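Local structure of isoform A of Peptidoglycan-recognition protein LB (Drosophila melanogaster, 7NSZ) at residues Pro104-Asn107 / Asp108-Val111; Gly117-Thr121 / Glu122-Lys126; Lys150-Gly153 / His154-Arg158; Arg166-Ala169 / Glu170-Ser173. The protein is a zinc-dependent amidase of insect innate immunity that hydrolyses the amide bond between N-acetylmuramoyl groups and L-amino acids in bacterial peptidoglycan. The protein carries 1 engineered substitution. All coordinates share one frame; numbering follows the deposited sequence.

Interaction 1: Pro104-Asn107 / Asp108-Val111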
loop_
_atom_site.group_PDB
_atom_site.type_symbol
_atom_site.label_atom_id
_atom_site.label_comp_id
_atom_site.label_asym_id
_atom_site.label_seq_id
_atom_site.Cartn_x
_atom_site.Cartn_y
_atom_site.Cartn_z
ATOM N N PRO A 104 -6.202 -10.937 -1.385
ATOM C CA PRO A 104 -6.583 -12.293 -0.939
ATOM C C PRO A 104 -5.404 -13.272 -0.931
ATOM O O PRO A 104 -4.631 -13.281 -1.882
ATOM C CB PRO A 104 -7.660 -12.678 -1.970
ATOM C CG PRO A 104 -8.262 -11.364 -2.423
ATOM C CD PRO A 104 -7.090 -10.370 -2.399
ATOM N N LYS A 105 -5.284 -14.033 0.140
ATOM C CA LYS A 105 -4.250 -15.055 0.386
ATOM C C LYS A 105 -2.956 -14.401 0.870
ATOM O O LYS A 105 -2.074 -15.154 1.329
ATOM C CB LYS A 105 -3.899 -15.887 -0.862
ATOM C CG LYS A 105 -5.034 -16.498 -1.644
ATOM C CD LYS A 105 -5.661 -17.557 -0.855
ATOM C CE LYS A 105 -6.642 -18.387 -1.655
ATOM N NZ LYS A 105 -7.106 -19.539 -0.866
ATOM N N TYR A 106 -2.857 -13.060 0.887
ATOM C CA TYR A 106 -1.641 -12.373 1.380
ATOM C C TYR A 106 -1.914 -11.420 2.527
ATOM O O TYR A 106 -0.993 -10.746 2.986
ATOM C CB TYR A 106 -0.992 -11.603 0.236
ATOM C CG TYR A 106 -0.360 -12.522 -0.780
ATOM C CD1 TYR A 106 -1.103 -13.164 -1.759
ATOM C CD2 TYR A 106 0.993 -12.771 -0.736
ATOM C CE1 TYR A 106 -0.510 -14.008 -2.683
ATOM C CE2 TYR A 106 1.607 -13.648 -1.606
ATOM C CZ TYR A 106 0.850 -14.246 -2.594
ATOM O OH TYR A 106 1.456 -15.063 -3.505
ATOM N N ASN A 107 -3.172 -11.291 2.961
ATOM C CA ASN A 107 -3.519 -10.218 3.926
ATOM C C ASN A 107 -2.840 -10.406 5.269
ATOM O O ASN A 107 -2.527 -9.409 5.943
ATOM C CB ASN A 107 -5.032 -10.135 4.088
ATOM C CG ASN A 107 -5.672 -9.480 2.893
ATOM O OD1 ASN A 107 -5.195 -8.461 2.381
ATOM N ND2 ASN A 107 -6.785 -10.039 2.451
ATOM N N ASP A 108 -2.555 -11.652 5.661
ATOM C CA ASP A 108 -1.900 -11.932 6.962
ATOM C C ASP A 108 -0.395 -12.169 6.766
ATOM O O ASP A 108 0.212 -12.718 7.678
ATOM C CB ASP A 108 -2.536 -13.166 7.615
ATOM C CG ASP A 108 -2.258 -14.439 6.801
ATOM O OD1 ASP A 108 -1.761 -14.376 5.642
ATOM O OD2 ASP A 108 -2.623 -15.517 7.315
ATOM N N LYS A 109 0.202 -11.726 5.665
ATOM C CA LYS A 109 1.651 -11.990 5.449
ATOM C C LYS A 109 2.267 -10.926 4.533
ATOM O O LYS A 109 3.273 -11.176 3.845
ATOM C CB LYS A 109 1.826 -13.391 4.854
ATOM C CG LYS A 109 1.103 -13.608 3.542
ATOM C CD LYS A 109 1.349 -14.960 2.858
ATOM C CE LYS A 109 0.787 -16.125 3.636
ATOM N NZ LYS A 109 -0.690 -16.204 3.574
ATOM N N SER A 110 1.713 -9.706 4.529
ATOM C CA SER A 110 2.171 -8.668 3.596
ATOM C C SER A 110 2.019 -7.285 4.203
ATOM O O SER A 110 1.207 -7.094 5.134
ATOM C CB SER A 110 1.491 -8.801 2.292
ATOM O OG SER A 110 0.117 -8.331 2.331
ATOM N N VAL A 111 2.747 -6.361 3.593
ATOM C CA VAL A 111 2.490 -4.929 3.702
ATOM C C VAL A 111 1.855 -4.547 2.390
ATOM O O VAL A 111 2.498 -4.634 1.336
ATOM C CB VAL A 111 3.765 -4.138 4.007
ATOM C CG1 VAL A 111 3.485 -2.670 4.155
ATOM C CG2 VAL A 111 4.472 -4.706 5.190
HETATM O O HOH W 1 -1.569 -6.950 4.843
#
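K109, the last residue of the turn, folds its side chain back and ties itself to K105. The residues Y106 to K109 form a type I beta turn, closed by K109 N to Y106 O at 3.1 Å. The K109 chain starts between its own backbone N and carbonyl carbon (chi1 58°) and bends again at its last two torsions. This curl lays CG against the Y106 backbone and CD obliquely beside the Y106 ring. It brings NZ to K105 O at 2.8 Å. The same NZ forms a salt bridge with the neighbouring D108, 3.0 Å from OD1, on the side facing OD2. One ammonium group thus joins a backbone carbonyl before the turn to a carboxylate within it. An alanine here would remove the ammonium group and would probably leave the D108 carboxylate without its mate and free to turn.

S110 reaches the Y106 carbonyl from the face opposite K109 N. Its OG donates to Y106 O at 2.7 Å. Two donors therefore hold this oxygen, one from each face of the carbonyl plane. A water adds a further link by donating to N107 O and to S110 O. The OD1 of N107 accepts from the backbone N of H102 and A103.

The turn leads directly into strand 110-115. K109 and S110 both pack on strand 38-45, where Y40 also meets the Y106 ring edge-to-face. V157, in the loop after strand 149-153, lies against Y106 as well.

Interaction 2: Gly117-Thr121 / Glu122-Lys126; sequences GDWRT and ELPPK
W119 and P124 form a CH-pi contact in the loop that links strand 110-115 to helix 126-142 of the amidase fold. The CG of P124 sits over one face of the indole, 3.6 Å from the centroid of the five-membered ring and 15° off its normal. The opposite face is covered toward its rim by the backbone of G117, so the ring is sandwiched by its own loop. The W119 CG stands beside the backbone N and anti to the carbonyl carbon (chi1 -55°), which sets one face of the indole against P124.

P125 meets the far end of the indole from the same side as P124, its side chain crossing that of W119 at about a right angle, with P125 CD 3.8 Å from W119 CH2. It is also the N-cap residue of helix 126-142. At the ring edge, near its plane, E122 O lies 3.3 Å from W119 CE3. An alanine in place of W119 would strip the P124 ring of its aromatic partner and would probably open a gap between the loop and helix 165-171. L167 of that helix touches both W119 and P124, while M128 and L129 of helix 126-142 pack on W119 and P124 respectively.

The polar side of the loop is held by D118 and R120. The R120 guanidinium meets the carboxylate side-on, and both acceptors lie in its plane. The bonds are nearly straight: R120 NE donates to D118 OD1 at 2.8 Å, and R120 NH2 donates to D118 OD2 at 2.7 Å.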
loop_
_atom_site.group_PDB
_atom_site.type_symbol
_atom_site.label_atom_id
_atom_site.label_comp_id
_atom_site.label_asym_id
_atom_site.label_seq_id
_atom_site.Cartn_x
_atom_site.Cartn_y
_atom_site.Cartn_z
ATOM N N GLY A 117 -3.903 7.426 -6.638
ATOM C CA GLY A 117 -4.029 7.891 -8.033
ATOM C C GLY A 117 -4.315 6.734 -8.944
ATOM O O GLY A 117 -4.399 5.567 -8.521
ATOM N N ASP A 118 -4.480 7.110 -10.216
ATOM C CA ASP A 118 -4.675 6.181 -11.337
ATOM C C ASP A 118 -3.346 6.083 -12.086
ATOM O O ASP A 118 -2.994 7.076 -12.739
ATOM C CB ASP A 118 -5.815 6.665 -12.245
ATOM C CG ASP A 118 -5.968 5.862 -13.537
ATOM O OD1 ASP A 118 -5.441 4.746 -13.645
ATOM O OD2 ASP A 118 -6.737 6.350 -14.422
ATOM N N TRP A 119 -2.672 4.949 -12.012
ATOM C CA TRP A 119 -1.308 4.770 -12.586
ATOM C C TRP A 119 -1.292 3.699 -13.694
ATOM O O TRP A 119 -0.328 2.989 -13.917
ATOM C CB TRP A 119 -0.326 4.521 -11.449
ATOM C CG TRP A 119 -0.355 5.602 -10.396
ATOM C CD1 TRP A 119 -0.709 5.450 -9.075
ATOM C CD2 TRP A 119 -0.171 7.013 -10.577
ATOM N NE1 TRP A 119 -0.661 6.637 -8.427
ATOM C CE2 TRP A 119 -0.364 7.636 -9.321
ATOM C CE3 TRP A 119 0.186 7.814 -11.671
ATOM C CZ2 TRP A 119 -0.232 8.987 -9.116
ATOM C CZ3 TRP A 119 0.291 9.163 -11.490
ATOM C CH2 TRP A 119 0.115 9.747 -10.237
ATOM N N ARG A 120 -2.422 3.641 -14.392
ATOM C CA ARG A 120 -2.534 2.790 -15.613
ATOM C C ARG A 120 -1.554 3.229 -16.700
ATOM O O ARG A 120 -0.914 2.342 -17.228
ATOM C CB ARG A 120 -3.979 2.806 -16.105
ATOM C CG ARG A 120 -4.867 1.918 -15.248
ATOM C CD ARG A 120 -6.295 1.970 -15.756
ATOM N NE ARG A 120 -6.782 3.335 -15.713
ATOM C CZ ARG A 120 -7.625 3.891 -16.581
ATOM N NH1 ARG A 120 -8.156 3.175 -17.557
ATOM N NH2 ARG A 120 -7.955 5.163 -16.457
ATOM N N THR A 121 -1.440 4.514 -16.972
ATOM C CA THR A 121 -0.587 4.991 -18.113
ATOM C C THR A 121 0.442 5.998 -17.649
ATOM O O THR A 121 1.528 6.014 -18.219
ATOM C CB THR A 121 -1.442 5.545 -19.261
ATOM O OG1 THR A 121 -2.201 6.617 -18.716
ATOM C CG2 THR A 121 -2.308 4.470 -19.872
ATOM N N GLU A 122 0.134 6.834 -16.655
ATOM C CA GLU A 122 1.108 7.794 -16.111
ATOM C C GLU A 122 1.979 7.139 -15.036
ATOM O O GLU A 122 1.481 6.262 -14.275
ATOM C CB GLU A 122 0.392 8.962 -15.461
ATOM C CG GLU A 122 -0.026 10.038 -16.402
ATOM C CD GLU A 122 1.091 10.456 -17.334
ATOM O OE1 GLU A 122 0.950 10.134 -18.528
ATOM O OE2 GLU A 122 2.098 11.032 -16.863
ATOM N N LEU A 123 3.226 7.541 -14.998
ATOM C CA LEU A 123 4.193 7.142 -13.944
ATOM C C LEU A 123 3.958 8.052 -12.745
ATOM O O LEU A 123 3.952 9.269 -12.886
ATOM C CB LEU A 123 5.631 7.279 -14.457
ATOM C CG LEU A 123 6.696 6.810 -13.488
ATOM C CD1 LEU A 123 6.582 5.304 -13.318
ATOM C CD2 LEU A 123 8.070 7.209 -13.986
ATOM N N PRO A 124 3.829 7.539 -11.502
ATOM C CA PRO A 124 3.746 8.451 -10.361
ATOM C C PRO A 124 4.960 9.374 -10.324
ATOM O O PRO A 124 6.066 8.973 -10.709
ATOM C CB PRO A 124 3.727 7.495 -9.138
ATOM C CG PRO A 124 3.150 6.209 -9.693
ATOM C CD PRO A 124 3.686 6.128 -11.128
ATOM N N PRO A 125 4.756 10.601 -9.800
ATOM C CA PRO A 125 5.879 11.527 -9.628
ATOM C C PRO A 125 6.933 10.919 -8.697
ATOM O O PRO A 125 6.615 10.049 -7.812
ATOM C CB PRO A 125 5.267 12.817 -9.105
ATOM C CG PRO A 125 3.836 12.529 -8.791
ATOM C CD PRO A 125 3.472 11.185 -9.376
ATOM N N LYS A 126 8.199 11.289 -8.886
ATOM C CA LYS A 126 9.348 10.682 -8.187
ATOM C C LYS A 126 9.108 10.680 -6.668
ATOM O O LYS A 126 9.566 9.764 -6.013
ATOM C CB LYS A 126 10.670 11.382 -8.533
#

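Interaction 3: Lys150-Gly153 / His154-Arg158. With ZN (zinc ion), chain B.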
loop_
_atom_site.group_PDB
_atom_site.type_symbol
_atom_site.label_atom_id
_atom_site.label_comp_id
_atom_site.label_asym_id
_atom_site.label_seq_id
_atom_site.Cartn_x
_atom_site.Cartn_y
_atom_site.Cartn_z
ATOM N N LYS A 150 9.540 -10.578 -0.844
ATOM C CA LYS A 150 9.166 -10.589 -2.269
ATOM C C LYS A 150 8.225 -9.428 -2.555
ATOM O O LYS A 150 7.228 -9.242 -1.781
ATOM C CB LYS A 150 8.522 -11.897 -2.694
ATOM C CG LYS A 150 9.527 -13.039 -2.707
ATOM C CD LYS A 150 8.901 -14.404 -2.877
ATOM C CE LYS A 150 9.940 -15.492 -2.770
ATOM N NZ LYS A 150 10.117 -15.941 -1.364
ATOM N N LEU A 151 8.492 -8.674 -3.595
ATOM C CA LEU A 151 7.683 -7.531 -4.049
ATOM C C LEU A 151 6.765 -7.970 -5.189
ATOM O O LEU A 151 7.285 -8.513 -6.221
ATOM C CB LEU A 151 8.619 -6.375 -4.460
ATOM C CG LEU A 151 7.918 -5.138 -4.994
ATOM C CD1 LEU A 151 7.309 -4.351 -3.832
ATOM C CD2 LEU A 151 8.912 -4.293 -5.764
ATOM N N LEU A 152 5.461 -7.674 -5.064
ATOM C CA LEU A 152 4.451 -8.051 -6.087
ATOM C C LEU A 152 3.499 -6.899 -6.337
ATOM O O LEU A 152 3.355 -6.029 -5.485
ATOM C CB LEU A 152 3.618 -9.234 -5.583
ATOM C CG LEU A 152 4.345 -10.499 -5.215
ATOM C CD1 LEU A 152 3.388 -11.446 -4.470
ATOM C CD2 LEU A 152 4.933 -11.188 -6.448
ATOM N N GLY A 153 2.904 -6.825 -7.499
ATOM C CA GLY A 153 1.714 -6.022 -7.717
ATOM C C GLY A 153 0.480 -6.864 -7.469
ATOM O O GLY A 153 0.490 -8.090 -7.607
ATOM N N HIS A 154 -0.595 -6.203 -7.109
ATOM C CA HIS A 154 -1.892 -6.876 -6.891
ATOM C C HIS A 154 -2.292 -7.789 -8.048
ATOM O O HIS A 154 -2.741 -8.893 -7.775
ATOM C CB HIS A 154 -2.912 -5.799 -6.618
ATOM C CG HIS A 154 -4.245 -6.237 -6.109
ATOM N ND1 HIS A 154 -5.244 -5.348 -5.861
ATOM C CD2 HIS A 154 -4.807 -7.449 -5.942
ATOM C CE1 HIS A 154 -6.335 -5.997 -5.507
ATOM N NE2 HIS A 154 -6.096 -7.268 -5.497
ATOM N N ARG A 155 -2.042 -7.347 -9.277
ATOM C CA ARG A 155 -2.455 -8.112 -10.486
ATOM C C ARG A 155 -1.758 -9.470 -10.499
ATOM O O ARG A 155 -2.231 -10.318 -11.289
ATOM C CB ARG A 155 -2.130 -7.306 -11.735
ATOM C CG ARG A 155 -0.665 -6.982 -11.914
ATOM C CD ARG A 155 -0.293 -6.554 -13.335
ATOM N NE ARG A 155 -1.021 -5.350 -13.684
ATOM C CZ ARG A 155 -1.026 -4.796 -14.896
ATOM N NH1 ARG A 155 -0.235 -5.303 -15.827
ATOM N NH2 ARG A 155 -1.754 -3.744 -15.164
ATOM N N GLN A 156 -0.675 -9.737 -9.801
ATOM C CA GLN A 156 -0.005 -11.044 -9.802
ATOM C C GLN A 156 -0.729 -12.058 -8.941
ATOM O O GLN A 156 -0.414 -13.258 -9.089
ATOM C CB GLN A 156 1.438 -10.852 -9.361
ATOM C CG GLN A 156 2.218 -10.053 -10.383
ATOM C CD GLN A 156 3.613 -9.788 -9.904
ATOM O OE1 GLN A 156 3.900 -8.830 -9.166
ATOM N NE2 GLN A 156 4.564 -10.626 -10.261
ATOM N N VAL A 157 -1.686 -11.640 -8.103
ATOM C CA VAL A 157 -2.332 -12.609 -7.169
ATOM C C VAL A 157 -3.858 -12.629 -7.359
ATOM O O VAL A 157 -4.472 -13.443 -6.652
ATOM C CB VAL A 157 -1.879 -12.331 -5.719
ATOM C CG1 VAL A 157 -0.350 -12.256 -5.658
ATOM C CG2 VAL A 157 -2.453 -11.055 -5.125
ATOM N N ARG A 158 -4.406 -11.739 -8.177
ATOM C CA ARG A 158 -5.868 -11.706 -8.398
ATOM C C ARG A 158 -6.123 -11.140 -9.760
ATOM O O ARG A 158 -5.269 -10.499 -10.391
ATOM C CB ARG A 158 -6.590 -10.822 -7.379
ATOM C CG ARG A 158 -6.702 -11.448 -6.004
ATOM C CD ARG A 158 -7.549 -12.682 -5.991
ATOM N NE ARG A 158 -8.838 -12.496 -6.631
ATOM C CZ ARG A 158 -9.615 -13.493 -7.018
ATOM N NH1 ARG A 158 -9.249 -14.744 -6.765
ATOM N NH2 ARG A 158 -10.729 -13.204 -7.667
HETATM ZN ZN ZN B . -4.890 -3.322 -5.657
#
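The backbone leaves strand 149-153 at G153 and turns at once through helical angles at H154 to Q156, with Q156 N bonded to G153 O at 3.0 Å. The Q156 side chain then reaches back to the strand. Its chain is extended beyond CG, and its amide oxygen OE1 accepts from G153 N at 2.8 Å. The donor lies in the plane of the side-chain carbonyl. Backbone and side chain of Q156 thus grip both polar atoms of G153. The other end of the amide, NE2, donates to T178 O, and with G153 N on OE1 this sets which way the amide is turned. NE2 also bonds a buffer molecule, probably from the crystallisation liquor. L152 places CD2 against the Q156 amide, and its CD1 meets V157 CG1 at 4.0 Å.

H154 binds zinc through ND1 at 2.1 Å. Its CG is anti to the backbone N (chi1 -169°), which turns the imidazole to the metal. H44 and C162 complete the protein ligands.

Strand 149-153 is an outermost strand of the mixed sheet. It pairs with strand 38-45, which carries H44. Helix 165-171 covers R155 and Q156 through F168.

Interaction 4: Arg166-Ala169 / Glu170-Ser173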
loop_
_atom_site.group_PDB
_atom_site.type_symbol
_atom_site.label_atom_id
_atom_site.label_comp_id
_atom_site.label_asym_id
_atom_site.label_seq_id
_atom_site.Cartn_x
_atom_site.Cartn_y
_atom_site.Cartn_z
ATOM N N ARG A 166 1.433 1.066 -16.072
ATOM C CA ARG A 166 2.659 1.885 -15.993
ATOM C C ARG A 166 3.354 1.677 -14.636
ATOM O O ARG A 166 4.608 1.514 -14.608
ATOM C CB ARG A 166 2.360 3.359 -16.254
ATOM C CG ARG A 166 3.598 4.243 -16.379
ATOM C CD ARG A 166 4.507 3.864 -17.535
ATOM N NE ARG A 166 5.810 4.486 -17.486
ATOM C CZ ARG A 166 6.872 3.964 -16.868
ATOM N NH1 ARG A 166 6.716 2.852 -16.157
ATOM N NH2 ARG A 166 8.066 4.567 -16.933
ATOM N N LEU A 167 2.610 1.741 -13.526
ATOM C CA LEU A 167 3.246 1.535 -12.199
ATOM C C LEU A 167 3.679 0.076 -12.063
ATOM O O LEU A 167 4.710 -0.172 -11.472
ATOM C CB LEU A 167 2.237 1.959 -11.134
ATOM C CG LEU A 167 2.687 1.714 -9.695
ATOM C CD1 LEU A 167 4.052 2.296 -9.364
ATOM C CD2 LEU A 167 1.607 2.241 -8.742
ATOM N N PHE A 168 2.964 -0.864 -12.683
ATOM C CA PHE A 168 3.416 -2.262 -12.677
ATOM C C PHE A 168 4.816 -2.356 -13.341
ATOM O O PHE A 168 5.714 -3.037 -12.864
ATOM C CB PHE A 168 2.410 -3.203 -13.333
ATOM C CG PHE A 168 2.831 -4.632 -13.088
ATOM C CD1 PHE A 168 2.769 -5.185 -11.826
ATOM C CD2 PHE A 168 3.219 -5.470 -14.133
ATOM C CE1 PHE A 168 3.171 -6.479 -11.572
ATOM C CE2 PHE A 168 3.607 -6.769 -13.868
ATOM C CZ PHE A 168 3.557 -7.294 -12.612
ATOM N N ALA A 169 4.967 -1.721 -14.512
ATOM C CA ALA A 169 6.268 -1.764 -15.217
ATOM C C ALA A 169 7.339 -1.120 -14.348
ATOM O O ALA A 169 8.492 -1.614 -14.301
ATOM C CB ALA A 169 6.148 -1.091 -16.568
ATOM N N GLU A 170 7.025 -0.046 -13.642
ATOM C CA GLU A 170 7.979 0.605 -12.743
ATOM C C GLU A 170 8.401 -0.376 -11.644
ATOM O O GLU A 170 9.597 -0.500 -11.372
ATOM C CB GLU A 170 7.330 1.870 -12.169
ATOM C CG GLU A 170 8.111 2.543 -11.044
ATOM C CD GLU A 170 9.498 3.064 -11.345
ATOM O OE1 GLU A 170 9.742 3.457 -12.531
ATOM O OE2 GLU A 170 10.306 3.178 -10.402
ATOM N N ILE A 171 7.442 -0.962 -10.909
ATOM C CA ILE A 171 7.835 -1.788 -9.743
ATOM C C ILE A 171 8.564 -3.036 -10.212
ATOM O O ILE A 171 9.320 -3.642 -9.459
ATOM C CB ILE A 171 6.661 -2.157 -8.794
ATOM C CG1 ILE A 171 5.666 -3.135 -9.426
ATOM C CG2 ILE A 171 6.002 -0.870 -8.317
ATOM C CD1 ILE A 171 4.571 -3.617 -8.452
ATOM N N SER A 172 8.314 -3.411 -11.480
ATOM C CA SER A 172 9.058 -4.551 -12.085
ATOM C C SER A 172 10.553 -4.259 -12.110
ATOM O O SER A 172 11.315 -5.224 -12.229
ATOM C CB SER A 172 8.574 -4.958 -13.439
ATOM O OG SER A 172 7.189 -5.301 -13.443
ATOM N N SER A 173 10.960 -3.006 -11.951
ATOM C CA SER A 173 12.405 -2.651 -11.964
ATOM C C SER A 173 12.949 -2.488 -10.550
ATOM O O SER A 173 14.111 -2.082 -10.414
ATOM C CB SER A 173 12.600 -1.381 -12.738
ATOM O OG SER A 173 12.197 -0.232 -11.993
HETATM O O HOH W 2 9.321 2.680 -15.037
#
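F168 and S172 meet in the last turn of helix 165-171, a short helix of the amidase fold. Regular helix bonds come first. E170 N bonds to R166 O, I171 N to L167 O at 2.9 Å, and S172 N to F168 O at 3.0 Å. S172 adds a second bond of its own, because its OG, beside its backbone N (chi1 -57°), donates to F168 O at 2.8 Å. The two donors reach this oxygen from opposite faces of its plane. The same OG lies over one face of the F168 ring, toward the rim.

The apolar contacts run along the helix. L167 CD1 touches I171 CG2 at 3.9 Å, with the two side chains slanted across each other. The other branch of I171 meets F168. I171 CD1 is 4.1 Å from F168 CD1, and the two side chains cross at about a right angle.

The charged ends of R166 and E170 are not in contact. A water spans them, accepting from R166 NH1 at 2.8 Å in the guanidinium plane and donating to E170 OE1 at 2.7 Å. E170 OE2 takes the indole N-H of W174.

E170 O accepts from both S173 N and S173 OG, and S173 OG lies in its carbonyl plane at 2.7 Å.

Overall arrangement
Interaction 3 holds the zinc ligand H154 and touches interactions 1 and 4; interaction 2 touches interaction 4 alone. The centre of interaction 3 lies about 11 Å from those of interactions 1 and 4. Interaction 1 meets it where Y106 CE1 packs on V157 CG1 at 3.5 Å. Interaction 4 meets it through F168, whose CE1 is 3.4 Å from Q156 OE1. Interactions 2 and 4, with centres about 10 Å apart, are joined by backbone: R120 O lies 2.9 Å from R166 N, a probable hydrogen bond. Interactions 1 and 2 lie on opposite sides of the chain's centre. The W119 side chain is about 10 Å from the zinc ion, and that of L167 about 9 Å.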